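Local coordinates for PHD finger protein 14 (Danio rerio, PDB 7D86) that binds histone H3, preferentially in its unmodified form, through zinc fingers of its N-terminal region, and represses PDGFRA expression, at residues 131-136 with 155-160; 166-171 with 181-186; 87-92 with 113-118. All blocks are in the same frame, centred on the assembly; numbering follows the deposited sequence.

Contact 1: residues 131-136 with 155-160; sequences CSLCED and SFFHVT. With ZN (zinc ion), chain D; EDO (1,2-ethanediol), chain H.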
ATOM      1  N   CYS A 131     -12.031  10.551   3.108  1.00 33.06           N
ATOM      2  CA  CYS A 131     -11.868   9.546   2.072  1.00 30.62           C
ATOM      3  C   CYS A 131     -13.207   9.273   1.404  1.00 29.70           C
ATOM      4  O   CYS A 131     -14.189   8.938   2.071  1.00 31.78           O
ATOM      5  CB  CYS A 131     -11.296   8.258   2.659  1.00 27.04           C
ATOM      6  SG  CYS A 131     -11.272   6.869   1.505  1.00 27.26           S
ATOM      7  N   SER A 132     -13.246   9.409   0.080  1.00 28.41           N
ATOM      8  CA  SER A 132     -14.485   9.195  -0.653  1.00 29.10           C
ATOM      9  C   SER A 132     -14.767   7.727  -0.934  1.00 32.91           C
ATOM     10  O   SER A 132     -15.850   7.406  -1.438  1.00 36.82           O
ATOM     11  CB  SER A 132     -14.442   9.961  -1.979  1.00 32.36           C
ATOM     12  OG  SER A 132     -13.348   9.519  -2.768  1.00 33.98           O
ATOM     13  N   LEU A 133     -13.830   6.831  -0.627  1.00 30.96           N
ATOM     14  CA  LEU A 133     -13.982   5.416  -0.941  1.00 26.04           C
ATOM     15  C   LEU A 133     -14.169   4.525   0.281  1.00 31.98           C
ATOM     16  O   LEU A 133     -14.214   3.302   0.123  1.00 38.03           O
ATOM     17  CB  LEU A 133     -12.766   4.931  -1.733  1.00 26.57           C
ATOM     18  CG  LEU A 133     -12.594   5.584  -3.099  1.00 30.67           C
ATOM     19  CD1 LEU A 133     -11.305   5.103  -3.742  1.00 30.13           C
ATOM     20  CD2 LEU A 133     -13.794   5.249  -3.960  1.00 29.10           C
ATOM     21  N   CYS A 134     -14.279   5.091   1.480  1.00 32.98           N
ATOM     22  CA  CYS A 134     -14.277   4.278   2.692  1.00 33.28           C
ATOM     23  C   CYS A 134     -15.527   3.402   2.773  1.00 36.33           C
ATOM     24  O   CYS A 134     -16.648   3.869   2.560  1.00 39.65           O
ATOM     25  CB  CYS A 134     -14.179   5.173   3.930  1.00 32.76           C
ATOM     26  SG  CYS A 134     -12.585   5.086   4.808  1.00 31.68           S
ATOM     27  N   GLU A 135     -15.326   2.119   3.078  1.00 40.96           N
ATOM     28  CA  GLU A 135     -16.467   1.229   3.285  1.00 53.15           C
ATOM     29  C   GLU A 135     -17.176   1.542   4.595  1.00 48.70           C
ATOM     30  O   GLU A 135     -18.406   1.443   4.688  1.00 47.24           O
ATOM     31  CB  GLU A 135     -16.010  -0.231   3.272  1.00 64.33           C
ATOM     32  CG  GLU A 135     -15.211  -0.618   2.046  1.00 75.28           C
ATOM     33  CD  GLU A 135     -14.480  -1.932   2.222  1.00 84.62           C
ATOM     34  OE1 GLU A 135     -15.149  -2.984   2.277  1.00 89.23           O
ATOM     35  OE2 GLU A 135     -13.234  -1.909   2.315  1.00 87.94           O
ATOM     36  N   ASP A 136     -16.415   1.925   5.611  1.00 42.07           N
ATOM     37  CA  ASP A 136     -16.943   2.206   6.938  1.00 40.28           C
ATOM     38  C   ASP A 136     -16.895   3.712   7.166  1.00 36.07           C
ATOM     39  O   ASP A 136     -15.812   4.300   7.251  1.00 36.07           O
ATOM     40  CB  ASP A 136     -16.141   1.461   8.002  1.00 39.27           C
ATOM     41  CG  ASP A 136     -16.837   1.436   9.342  1.00 42.12           C
ATOM     42  OD1 ASP A 136     -17.450   2.453   9.728  1.00 44.17           O
ATOM     43  OD2 ASP A 136     -16.767   0.391  10.012  1.00 46.86           O
ATOM     44  N   SER A 155     -10.129  14.303  -6.146  1.00 36.93           N
ATOM     45  CA  SER A 155     -10.827  13.216  -5.468  1.00 30.11           C
ATOM     46  C   SER A 155      -9.872  12.596  -4.463  1.00 30.94           C
ATOM     47  O   SER A 155      -8.761  12.214  -4.831  1.00 34.97           O
ATOM     48  CB  SER A 155     -11.295  12.145  -6.454  1.00 36.69           C
ATOM     49  OG  SER A 155     -12.304  12.639  -7.321  1.00 53.20           O
ATOM     50  N   PHE A 156     -10.304  12.482  -3.207  1.00 30.82           N
ATOM     51  CA  PHE A 156      -9.431  12.031  -2.127  1.00 29.99           C
ATOM     52  C   PHE A 156      -9.832  10.651  -1.620  1.00 29.36           C
ATOM     53  O   PHE A 156     -11.022  10.328  -1.520  1.00 27.94           O
ATOM     54  CB  PHE A 156      -9.442  13.023  -0.966  1.00 30.89           C
ATOM     55  CG  PHE A 156      -8.953  14.383  -1.345  1.00 37.24           C
ATOM     56  CD1 PHE A 156      -7.613  14.597  -1.630  1.00 44.34           C
ATOM     57  CD2 PHE A 156      -9.829  15.447  -1.437  1.00 40.42           C
ATOM     58  CE1 PHE A 156      -7.156  15.861  -2.001  1.00 45.35           C
ATOM     59  CE2 PHE A 156      -9.376  16.705  -1.801  1.00 45.01           C
ATOM     60  CZ  PHE A 156      -8.037  16.908  -2.085  1.00 43.34           C
ATOM     61  N   PHE A 157      -8.826   9.853  -1.264  1.00 29.40           N
ATOM     62  CA  PHE A 157      -9.065   8.517  -0.738  1.00 24.87           C
ATOM     63  C   PHE A 157      -7.823   8.019  -0.013  1.00 23.41           C
ATOM     64  O   PHE A 157      -6.702   8.430  -0.314  1.00 23.67           O
ATOM     65  CB  PHE A 157      -9.454   7.529  -1.850  1.00 25.93           C
ATOM     66  CG  PHE A 157      -8.892   7.878  -3.204  1.00 28.05           C
ATOM     67  CD1 PHE A 157      -7.536   7.763  -3.460  1.00 28.16           C
ATOM     68  CD2 PHE A 157      -9.732   8.301  -4.226  1.00 31.28           C
ATOM     69  CE1 PHE A 157      -7.017   8.090  -4.716  1.00 34.11           C
ATOM     70  CE2 PHE A 157      -9.219   8.621  -5.481  1.00 29.06           C
ATOM     71  CZ  PHE A 157      -7.861   8.510  -5.722  1.00 30.31           C
ATOM     72  N   HIS A 158      -8.038   7.121   0.949  1.00 25.60           N
ATOM     73  CA  HIS A 158      -6.912   6.429   1.559  1.00 22.50           C
ATOM     74  C   HIS A 158      -6.207   5.587   0.509  1.00 24.89           C
ATOM     75  O   HIS A 158      -6.824   5.111  -0.447  1.00 26.87           O
ATOM     76  CB  HIS A 158      -7.382   5.509   2.693  1.00 25.21           C
ATOM     77  CG  HIS A 158      -8.004   6.229   3.842  1.00 27.49           C
ATOM     78  ND1 HIS A 158      -9.331   6.079   4.184  1.00 30.23           N
ATOM     79  CD2 HIS A 158      -7.477   7.101   4.734  1.00 27.08           C
ATOM     80  CE1 HIS A 158      -9.595   6.830   5.237  1.00 26.74           C
ATOM     81  NE2 HIS A 158      -8.487   7.460   5.590  1.00 31.26           N
ATOM     82  N   VAL A 159      -4.904   5.371   0.712  1.00 23.84           N
ATOM     83  CA  VAL A 159      -4.130   4.576  -0.238  1.00 23.96           C
ATOM     84  C   VAL A 159      -4.693   3.166  -0.342  1.00 25.96           C
ATOM     85  O   VAL A 159      -4.814   2.611  -1.438  1.00 26.75           O
ATOM     86  CB  VAL A 159      -2.643   4.554   0.156  1.00 26.57           C
ATOM     87  CG1 VAL A 159      -1.865   3.642  -0.793  1.00 24.53           C
ATOM     88  CG2 VAL A 159      -2.079   5.972   0.151  1.00 24.16           C
ATOM     89  N   THR A 160      -5.041   2.559   0.798  1.00 26.32           N
ATOM     90  CA  THR A 160      -5.532   1.184   0.775  1.00 28.60           C
ATOM     91  C   THR A 160      -6.963   1.093   0.261  1.00 28.62           C
ATOM     92  O   THR A 160      -7.346   0.066  -0.313  1.00 28.25           O
ATOM     93  CB  THR A 160      -5.426   0.560   2.167  1.00 29.11           C
ATOM     94  OG1 THR A 160      -5.973   1.457   3.143  1.00 29.34           O
ATOM     95  CG2 THR A 160      -3.963   0.282   2.506  1.00 31.51           C
TER
HETATM   96 ZN    ZN D 503     -10.916   5.194   3.151  1.00 34.37          ZN
HETATM   97  C1  EDO H 507     -11.942   0.573   4.882  1.00 49.48           C
HETATM   98  O1  EDO H 507     -12.628   0.847   3.653  1.00 50.72           O
HETATM   99  C2  EDO H 507     -12.881   0.883   6.041  1.00 47.92           C
HETATM  100  O2  EDO H 507     -13.406   2.206   5.863  1.00 43.22           O

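Contact 2: residues 166-171 with 181-186; sequences GLLSEA and FFAYCK. With ZN (zinc ion), chain B.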
ATOM      1  N   GLY A 166      -8.644  -0.870  -7.187  1.00 27.37           N
ATOM      2  CA  GLY A 166      -7.811  -1.057  -8.362  1.00 26.90           C
ATOM      3  C   GLY A 166      -7.254   0.233  -8.931  1.00 24.25           C
ATOM      4  O   GLY A 166      -7.002   0.317 -10.138  1.00 28.56           O
ATOM      5  N   LEU A 167      -7.052   1.242  -8.094  1.00 26.90           N
ATOM      6  CA  LEU A 167      -6.747   2.593  -8.562  1.00 24.10           C
ATOM      7  C   LEU A 167      -5.272   2.971  -8.454  1.00 30.51           C
ATOM      8  O   LEU A 167      -4.883   4.030  -8.955  1.00 29.38           O
ATOM      9  CB  LEU A 167      -7.590   3.612  -7.784  1.00 25.19           C
ATOM     10  CG  LEU A 167      -9.102   3.372  -7.848  1.00 29.11           C
ATOM     11  CD1 LEU A 167      -9.834   4.428  -7.045  1.00 30.27           C
ATOM     12  CD2 LEU A 167      -9.573   3.386  -9.299  1.00 30.37           C
ATOM     13  N   LEU A 168      -4.441   2.150  -7.814  1.00 27.59           N
ATOM     14  CA  LEU A 168      -3.030   2.467  -7.630  1.00 26.27           C
ATOM     15  C   LEU A 168      -2.221   1.881  -8.776  1.00 29.48           C
ATOM     16  O   LEU A 168      -2.400   0.715  -9.139  1.00 29.57           O
ATOM     17  CB  LEU A 168      -2.504   1.920  -6.300  1.00 26.72           C
ATOM     18  CG  LEU A 168      -3.234   2.326  -5.023  1.00 26.04           C
ATOM     19  CD1 LEU A 168      -2.531   1.733  -3.804  1.00 25.74           C
ATOM     20  CD2 LEU A 168      -3.314   3.854  -4.916  1.00 25.82           C
ATOM     21  N   SER A 169      -1.333   2.700  -9.344  1.00 27.33           N
ATOM     22  CA  SER A 169      -0.480   2.287 -10.446  1.00 29.28           C
ATOM     23  C   SER A 169       0.973   2.606 -10.133  1.00 28.94           C
ATOM     24  O   SER A 169       1.282   3.526  -9.371  1.00 27.70           O
ATOM     25  CB  SER A 169      -0.881   2.980 -11.768  1.00 33.14           C
ATOM     26  OG  SER A 169      -2.236   2.732 -12.100  1.00 34.62           O
ATOM     27  N   GLU A 170       1.867   1.836 -10.741  1.00 30.36           N
ATOM     28  CA  GLU A 170       3.293   2.136 -10.725  1.00 31.24           C
ATOM     29  C   GLU A 170       3.773   2.178 -12.167  1.00 34.83           C
ATOM     30  O   GLU A 170       3.599   1.206 -12.904  1.00 34.92           O
ATOM     31  CB  GLU A 170       4.083   1.099  -9.923  1.00 34.17           C
ATOM     32  CG  GLU A 170       5.588   1.369  -9.889  1.00 39.39           C
ATOM     33  CD  GLU A 170       6.361   0.318  -9.101  1.00 51.32           C
ATOM     34  OE1 GLU A 170       7.570   0.523  -8.864  1.00 56.68           O
ATOM     35  OE2 GLU A 170       5.761  -0.708  -8.715  1.00 50.73           O
ATOM     36  N   ALA A 171       4.364   3.302 -12.570  1.00 32.09           N
ATOM     37  CA  ALA A 171       4.900   3.416 -13.919  1.00 32.55           C
ATOM     38  C   ALA A 171       6.071   2.458 -14.115  1.00 33.52           C
ATOM     39  O   ALA A 171       6.838   2.176 -13.191  1.00 33.17           O
ATOM     40  CB  ALA A 171       5.347   4.856 -14.197  1.00 32.16           C
ATOM     41  N   PHE A 181       4.865   6.291  -8.710  1.00 26.79           N
ATOM     42  CA  PHE A 181       3.643   5.827  -8.070  1.00 28.53           C
ATOM     43  C   PHE A 181       2.550   6.874  -8.233  1.00 27.96           C
ATOM     44  O   PHE A 181       2.690   8.000  -7.754  1.00 31.49           O
ATOM     45  CB  PHE A 181       3.897   5.527  -6.595  1.00 25.13           C
ATOM     46  CG  PHE A 181       4.900   4.441  -6.382  1.00 27.90           C
ATOM     47  CD1 PHE A 181       4.540   3.113  -6.528  1.00 32.29           C
ATOM     48  CD2 PHE A 181       6.211   4.744  -6.049  1.00 26.87           C
ATOM     49  CE1 PHE A 181       5.469   2.102  -6.333  1.00 33.82           C
ATOM     50  CE2 PHE A 181       7.142   3.743  -5.862  1.00 30.68           C
ATOM     51  CZ  PHE A 181       6.764   2.413  -6.007  1.00 33.51           C
ATOM     52  N   PHE A 182       1.459   6.502  -8.898  1.00 27.23           N
ATOM     53  CA  PHE A 182       0.362   7.434  -9.094  1.00 27.53           C
ATOM     54  C   PHE A 182      -0.965   6.707  -8.933  1.00 27.14           C
ATOM     55  O   PHE A 182      -1.039   5.474  -8.959  1.00 24.97           O
ATOM     56  CB  PHE A 182       0.452   8.125 -10.468  1.00 31.25           C
ATOM     57  CG  PHE A 182       0.417   7.176 -11.625  1.00 29.12           C
ATOM     58  CD1 PHE A 182       1.568   6.526 -12.043  1.00 29.19           C
ATOM     59  CD2 PHE A 182      -0.765   6.945 -12.310  1.00 27.71           C
ATOM     60  CE1 PHE A 182       1.538   5.652 -13.115  1.00 29.85           C
ATOM     61  CE2 PHE A 182      -0.801   6.074 -13.384  1.00 29.33           C
ATOM     62  CZ  PHE A 182       0.350   5.428 -13.788  1.00 32.77           C
ATOM     63  N   ALA A 183      -2.016   7.497  -8.750  1.00 24.20           N
ATOM     64  CA  ALA A 183      -3.352   6.972  -8.538  1.00 27.15           C
ATOM     65  C   ALA A 183      -4.376   7.836  -9.261  1.00 28.94           C
ATOM     66  O   ALA A 183      -4.251   9.061  -9.309  1.00 28.67           O
ATOM     67  CB  ALA A 183      -3.702   6.923  -7.053  1.00 27.99           C
ATOM     68  N   TYR A 184      -5.412   7.181  -9.782  1.00 31.85           N
ATOM     69  CA  TYR A 184      -6.514   7.835 -10.478  1.00 30.00           C
ATOM     70  C   TYR A 184      -7.828   7.473  -9.808  1.00 32.65           C
ATOM     71  O   TYR A 184      -8.031   6.323  -9.399  1.00 30.43           O
ATOM     72  CB  TYR A 184      -6.594   7.419 -11.949  1.00 29.24           C
ATOM     73  CG  TYR A 184      -5.455   7.861 -12.838  1.00 29.31           C
ATOM     74  CD1 TYR A 184      -4.871   9.112 -12.703  1.00 33.43           C
ATOM     75  CD2 TYR A 184      -4.977   7.019 -13.832  1.00 37.11           C
ATOM     76  CE1 TYR A 184      -3.830   9.511 -13.539  1.00 34.72           C
ATOM     77  CE2 TYR A 184      -3.950   7.397 -14.664  1.00 37.83           C
ATOM     78  CZ  TYR A 184      -3.376   8.641 -14.513  1.00 32.89           C
ATOM     79  OH  TYR A 184      -2.347   8.987 -15.344  1.00 36.52           O
ATOM     80  N   CYS A 185      -8.739   8.438  -9.723  1.00 25.16           N
ATOM     81  CA  CYS A 185     -10.063   8.087  -9.232  1.00 25.71           C
ATOM     82  C   CYS A 185     -10.753   7.172 -10.245  1.00 26.58           C
ATOM     83  O   CYS A 185     -10.255   6.941 -11.353  1.00 27.59           O
ATOM     84  CB  CYS A 185     -10.897   9.344  -8.989  1.00 26.59           C
ATOM     85  SG  CYS A 185     -11.338  10.203 -10.524  1.00 30.59           S
ATOM     86  N   LYS A 186     -11.924   6.656  -9.867  1.00 28.10           N
ATOM     87  CA  LYS A 186     -12.639   5.741 -10.758  1.00 26.85           C
ATOM     88  C   LYS A 186     -12.988   6.400 -12.087  1.00 28.24           C
ATOM     89  O   LYS A 186     -13.003   5.735 -13.128  1.00 28.84           O
ATOM     90  CB  LYS A 186     -13.913   5.231 -10.091  1.00 25.89           C
ATOM     91  CG  LYS A 186     -13.690   4.372  -8.854  1.00 26.34           C
ATOM     92  CD  LYS A 186     -15.023   3.892  -8.306  1.00 32.64           C
ATOM     93  CE  LYS A 186     -14.860   3.231  -6.947  1.00 42.74           C
ATOM     94  NZ  LYS A 186     -16.167   2.795  -6.381  1.00 46.98           N
TER
HETATM   95 ZN    ZN B 501      -9.815  11.917 -10.968  1.00 32.86          ZN

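Contact 3: residues 87-92 with 113-118; sequences ETDAGR and LRPVTL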
ATOM      1  N   GLU A  87       7.604  -0.856  10.368  1.00 30.17           N
ATOM      2  CA  GLU A  87       7.645  -0.021  11.559  1.00 35.84           C
ATOM      3  C   GLU A  87       8.173   1.369  11.221  1.00 35.08           C
ATOM      4  O   GLU A  87       9.065   1.518  10.381  1.00 35.38           O
ATOM      5  CB  GLU A  87       8.523  -0.679  12.631  1.00 37.07           C
ATOM      6  CG  GLU A  87       8.318  -0.134  14.031  1.00 42.52           C
ATOM      7  CD  GLU A  87       8.972  -1.011  15.100  1.00 50.75           C
ATOM      8  OE1 GLU A  87       9.890  -1.792  14.764  1.00 50.06           O
ATOM      9  OE2 GLU A  87       8.556  -0.922  16.273  1.00 55.42           O
ATOM     10  N   THR A  88       7.617   2.390  11.874  1.00 37.23           N
ATOM     11  CA  THR A  88       8.115   3.753  11.717  1.00 35.77           C
ATOM     12  C   THR A  88       9.233   4.033  12.714  1.00 40.98           C
ATOM     13  O   THR A  88       9.533   3.226  13.597  1.00 39.37           O
ATOM     14  CB  THR A  88       7.011   4.794  11.902  1.00 30.90           C
ATOM     15  OG1 THR A  88       6.684   4.915  13.296  1.00 34.64           O
ATOM     16  CG2 THR A  88       5.771   4.410  11.114  1.00 34.70           C
ATOM     17  N   ASP A  89       9.837   5.220  12.584  1.00 41.16           N
ATOM     18  CA  ASP A  89      10.887   5.640  13.508  1.00 44.99           C
ATOM     19  C   ASP A  89      10.375   5.721  14.939  1.00 47.97           C
ATOM     20  O   ASP A  89      11.077   5.333  15.875  1.00 53.04           O
ATOM     21  CB  ASP A  89      11.449   6.996  13.083  1.00 55.17           C
ATOM     22  CG  ASP A  89      12.661   6.869  12.201  1.00 70.11           C
ATOM     23  OD1 ASP A  89      13.058   5.726  11.895  1.00 75.90           O
ATOM     24  OD2 ASP A  89      13.221   7.917  11.818  1.00 74.74           O
ATOM     25  N   ALA A  90       9.163   6.230  15.129  1.00 47.66           N
ATOM     26  CA  ALA A  90       8.612   6.439  16.460  1.00 44.42           C
ATOM     27  C   ALA A  90       7.953   5.195  17.034  1.00 44.57           C
ATOM     28  O   ALA A  90       7.187   5.311  17.995  1.00 47.50           O
ATOM     29  CB  ALA A  90       7.605   7.590  16.432  1.00 50.93           C
ATOM     30  N   GLY A  91       8.217   4.019  16.468  1.00 45.78           N
ATOM     31  CA  GLY A  91       7.681   2.785  16.997  1.00 45.24           C
ATOM     32  C   GLY A  91       6.269   2.447  16.574  1.00 44.03           C
ATOM     33  O   GLY A  91       5.657   1.571  17.186  1.00 45.63           O
ATOM     34  N   ARG A  92       5.723   3.114  15.561  1.00 38.18           N
ATOM     35  CA  ARG A  92       4.386   2.806  15.088  1.00 39.71           C
ATOM     36  C   ARG A  92       4.497   2.069  13.761  1.00 35.36           C
ATOM     37  O   ARG A  92       5.588   1.695  13.332  1.00 38.63           O
ATOM     38  CB  ARG A  92       3.549   4.085  15.008  1.00 40.03           C
ATOM     39  CG  ARG A  92       3.347   4.718  16.385  1.00 46.49           C
ATOM     40  CD  ARG A  92       2.460   5.953  16.337  1.00 52.41           C
ATOM     41  NE  ARG A  92       2.316   6.558  17.656  1.00 60.15           N
ATOM     42  CZ  ARG A  92       3.207   7.385  18.190  1.00 69.24           C
ATOM     43  NH1 ARG A  92       3.008   7.893  19.400  1.00 74.12           N
ATOM     44  NH2 ARG A  92       4.303   7.699  17.512  1.00 69.87           N
ATOM     45  N   LEU A 113      16.653  -1.002   4.346  1.00 83.89           N
ATOM     46  CA  LEU A 113      16.462  -1.742   5.592  1.00 79.87           C
ATOM     47  C   LEU A 113      16.484  -0.812   6.805  1.00 78.02           C
ATOM     48  O   LEU A 113      17.183  -1.057   7.791  1.00 80.69           O
ATOM     49  CB  LEU A 113      17.503  -2.855   5.732  1.00 77.82           C
ATOM     50  CG  LEU A 113      17.513  -3.949   4.664  1.00 74.72           C
ATOM     51  CD1 LEU A 113      18.608  -4.971   4.949  1.00 76.18           C
ATOM     52  CD2 LEU A 113      16.153  -4.623   4.585  1.00 72.36           C
ATOM     53  N   ARG A 114      15.703   0.258   6.733  1.00 72.90           N
ATOM     54  CA  ARG A 114      15.576   1.194   7.841  1.00 68.93           C
ATOM     55  C   ARG A 114      14.129   1.647   7.948  1.00 54.94           C
ATOM     56  O   ARG A 114      13.366   1.542   6.985  1.00 54.87           O
ATOM     57  CB  ARG A 114      16.525   2.391   7.684  1.00 75.81           C
ATOM     58  CG  ARG A 114      16.319   3.276   6.480  1.00 79.48           C
ATOM     59  CD  ARG A 114      17.219   4.491   6.620  1.00 86.37           C
ATOM     60  NE  ARG A 114      17.260   5.331   5.429  1.00 90.90           N
ATOM     61  CZ  ARG A 114      18.023   6.413   5.318  1.00 97.67           C
ATOM     62  NH1 ARG A 114      18.802   6.777   6.329  1.00100.65           N
ATOM     63  NH2 ARG A 114      18.011   7.130   4.203  1.00 99.32           N
ATOM     64  N   PRO A 115      13.713   2.120   9.125  1.00 54.02           N
ATOM     65  CA  PRO A 115      12.285   2.363   9.358  1.00 53.52           C
ATOM     66  C   PRO A 115      11.726   3.477   8.489  1.00 55.80           C
ATOM     67  O   PRO A 115      12.442   4.344   7.987  1.00 62.20           O
ATOM     68  CB  PRO A 115      12.225   2.754  10.840  1.00 55.28           C
ATOM     69  CG  PRO A 115      13.479   2.221  11.437  1.00 57.96           C
ATOM     70  CD  PRO A 115      14.506   2.296  10.354  1.00 58.55           C
ATOM     71  N   VAL A 116      10.404   3.440   8.326  1.00 50.36           N
ATOM     72  CA  VAL A 116       9.703   4.544   7.689  1.00 48.63           C
ATOM     73  C   VAL A 116       9.813   5.775   8.573  1.00 46.19           C
ATOM     74  O   VAL A 116       9.559   5.716   9.782  1.00 42.21           O
ATOM     75  CB  VAL A 116       8.237   4.166   7.437  1.00 46.81           C
ATOM     76  CG1 VAL A 116       7.518   5.303   6.704  1.00 43.88           C
ATOM     77  CG2 VAL A 116       8.154   2.867   6.652  1.00 44.68           C
ATOM     78  N   THR A 117      10.202   6.898   7.979  1.00 48.87           N
ATOM     79  CA  THR A 117      10.312   8.165   8.692  1.00 50.82           C
ATOM     80  C   THR A 117       9.153   9.059   8.278  1.00 45.12           C
ATOM     81  O   THR A 117       9.024   9.407   7.099  1.00 46.00           O
ATOM     82  CB  THR A 117      11.643   8.863   8.406  1.00 57.54           C
ATOM     83  OG1 THR A 117      12.733   8.010   8.773  1.00 64.47           O
ATOM     84  CG2 THR A 117      11.736  10.159   9.202  1.00 58.57           C
ATOM     85  N   LEU A 118       8.316   9.419   9.244  1.00 38.82           N
ATOM     86  CA  LEU A 118       7.240  10.376   9.038  1.00 36.90           C
ATOM     87  C   LEU A 118       7.655  11.730   9.600  1.00 38.02           C
ATOM     88  O   LEU A 118       8.241  11.814  10.685  1.00 41.32           O
ATOM     89  CB  LEU A 118       5.952   9.899   9.705  1.00 40.97           C
ATOM     90  CG  LEU A 118       5.511   8.477   9.344  1.00 39.52           C
ATOM     91  CD1 LEU A 118       4.169   8.142   9.974  1.00 37.35           C
ATOM     92  CD2 LEU A 118       5.456   8.297   7.834  1.00 38.38           C
TER

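Contact 1: residues 131-136 with 155-160
His158 and Cys131 meet at a zinc ion, and the imidazole can be traced outward atom by atom. CB has the zinc as its neighbour. CG, anti to the carbonyl carbon (chi1 -64°), lies beside the backbone N and passes Cys131 CB at 4.0 Å. One atom further, His158 ND1 binds the zinc at 2.1 Å and also lies 3.3 Å from Cys131 CB. CE1 continues past the same methylene, which stands oblique to the ring. NE2, the most distant atom, is hydrogen-bonded to Thr142 O, a second-shell bond that, with the metal at ND1, holds the ring's rotation. Cys134 SG sits at the ring edge, in its plane.

Cys131 SG and Cys134 SG each lie 2.4 Å from the zinc, and Cys161 supplies the fourth ligand. The two cysteines of this CxxC pair, joined to a histidine and a cysteine at the start of helix 159-164, form the first metal site of the PHD-type 2 finger, a cross-braced fold in which ligand pairs alternate between two zincs. Cys131 SG also accepts two backbone N-H groups, from Leu133 and from His158; the bond from His158 N is 3.3 Å long and nearly straight at 165°. Such donors probably draw off some of the negative charge of the thiolate.

Away from the metal, one residue before Phe157, Phe156 O takes two bonds from Ser132. Ser132 N reaches it at 2.9 Å and Ser132 OG at 2.8 Å, from opposite faces of the carbonyl plane; chi1 of 60° places OG between its own backbone N and carbonyl carbon. Leu133 and Phe157 run side by side in the same direction, with Leu133 CD1 3.6 Å from Phe157 CB and oblique to the aromatic ring.

Contact 2: residues 166-171 with 181-186
Ser169 and Phe182 form the hydrogen-bonded pair of a short antiparallel beta hairpin, strands 168-170 and 181-183, near the C-terminal end of the PHD-type 2 finger. The axes of these short segments approach to 4.8 Å and their directions differ by 150°, short of exactly antiparallel, as in a twisted pair. Ser169 N donates to Phe182 O at 2.8 Å, nearly along the C=O axis. The return bond, Phe182 N to Ser169 O at 3.0 Å, arrives 30° out of the carbonyl plane. Ser169 O is shared further: Phe181 CA directs a C-H at it, and Tyr101 OH is hydrogen-bonded to it.

The pairing fades beyond the strands. Leu167 O receives a weak bond from Tyr184 N at 3.3 Å, supplemented by a C-H contact from Ala183 CA. Ala183 N and Leu168 O point away from the partner strand, and side chains satisfy both: Asp149 OD2 the first, Lys197 NZ of helix 191-204 the second.

Side chains divide between two faces. On one, Leu168 CD2 meets Ala183 CB. Here Glu170 CG is anti to the backbone N and the chain is extended beyond it, which lays the carboxylate alongside Phe181, 30° from the ring plane, with Glu170 CD 3.4 Å from Phe181 CE1. On the other, Ser169 CB makes a CH-pi contact over one face of the Phe182 ring, 3.7 Å from its centroid.

Before the strand, Leu167 packs on Tyr184 O, its CB at 3.2 Å. Two residues past the other strand, Cys185 SG binds a zinc ion, completed by Cys148, Cys153 and His188, at 2.3 Å.

Contact 3: residues 87-92 with 113-118
Val116 O is approached by two groups of the opposite segment: Asp89 N donates to it at 2.9 Å, and Thr88 CA lies 3.1 Å from it in a C-H...O contact. The Asp89 bond is bent, 135° at the hydrogen, although the nitrogen lies close to the direction of the carbonyl bond. The reciprocal link runs from Val116 N to Glu87 O at 3.1 Å, in the carbonyl plane. Together the two bonds clasp Thr88 against Val116 as a single beta bridge, their CA atoms 4.4 Å apart.

The Asp89 carboxylate spreads over two neighbours. OD1 rests on Pro115 CB at 3.3 Å, the two side chains crossing at about a right angle, while OD2 accepts a weak bond from Thr117 OG1, which its torsion, anti to the carbonyl carbon (chi1 -58°), places toward OD2.

Thr88 splits its branches: CG2 approaches Leu118 CD1, at 4.2 Å, and OG1 accepts from Arg92 N at 3.0 Å across the turn. Val94 of the following strand touches both Thr88 and Val116, continuing the apolar side of the bridge.

Glu87 O and Asp89 N lie either side of Thr88, where the type I beta turn Thr88 to Gly91 begins, closed by Gly91 N to Thr88 O at 3.3 Å. The turn links strands 85-87 and 93-95 of the C2HC pre-PHD zinc finger, bridged by the extended chain that leads toward the second PHD finger.

From the N terminus, contact 3 comes first: it closes a loop of 20 residues that includes strand 93-95 and helix 96-101, tying the pre-PHD finger to the chain leaving it. Contact 1 then closes 18 residues holding strand 145-147, and contact 2 closes the nine-residue hairpin loop. The three are in series; none nests within or crosses another. Contacts 1 and 2 are neighbours, with centres about 13 Å apart, joined by helix 159-164 and by packing such as Leu133 CD1 on Leu167 CD1 at 3.7 Å. Contact 3 stands apart, its centre about 24 Å from that of contact 1 and about 25 Å from that of contact 2, with no direct touch.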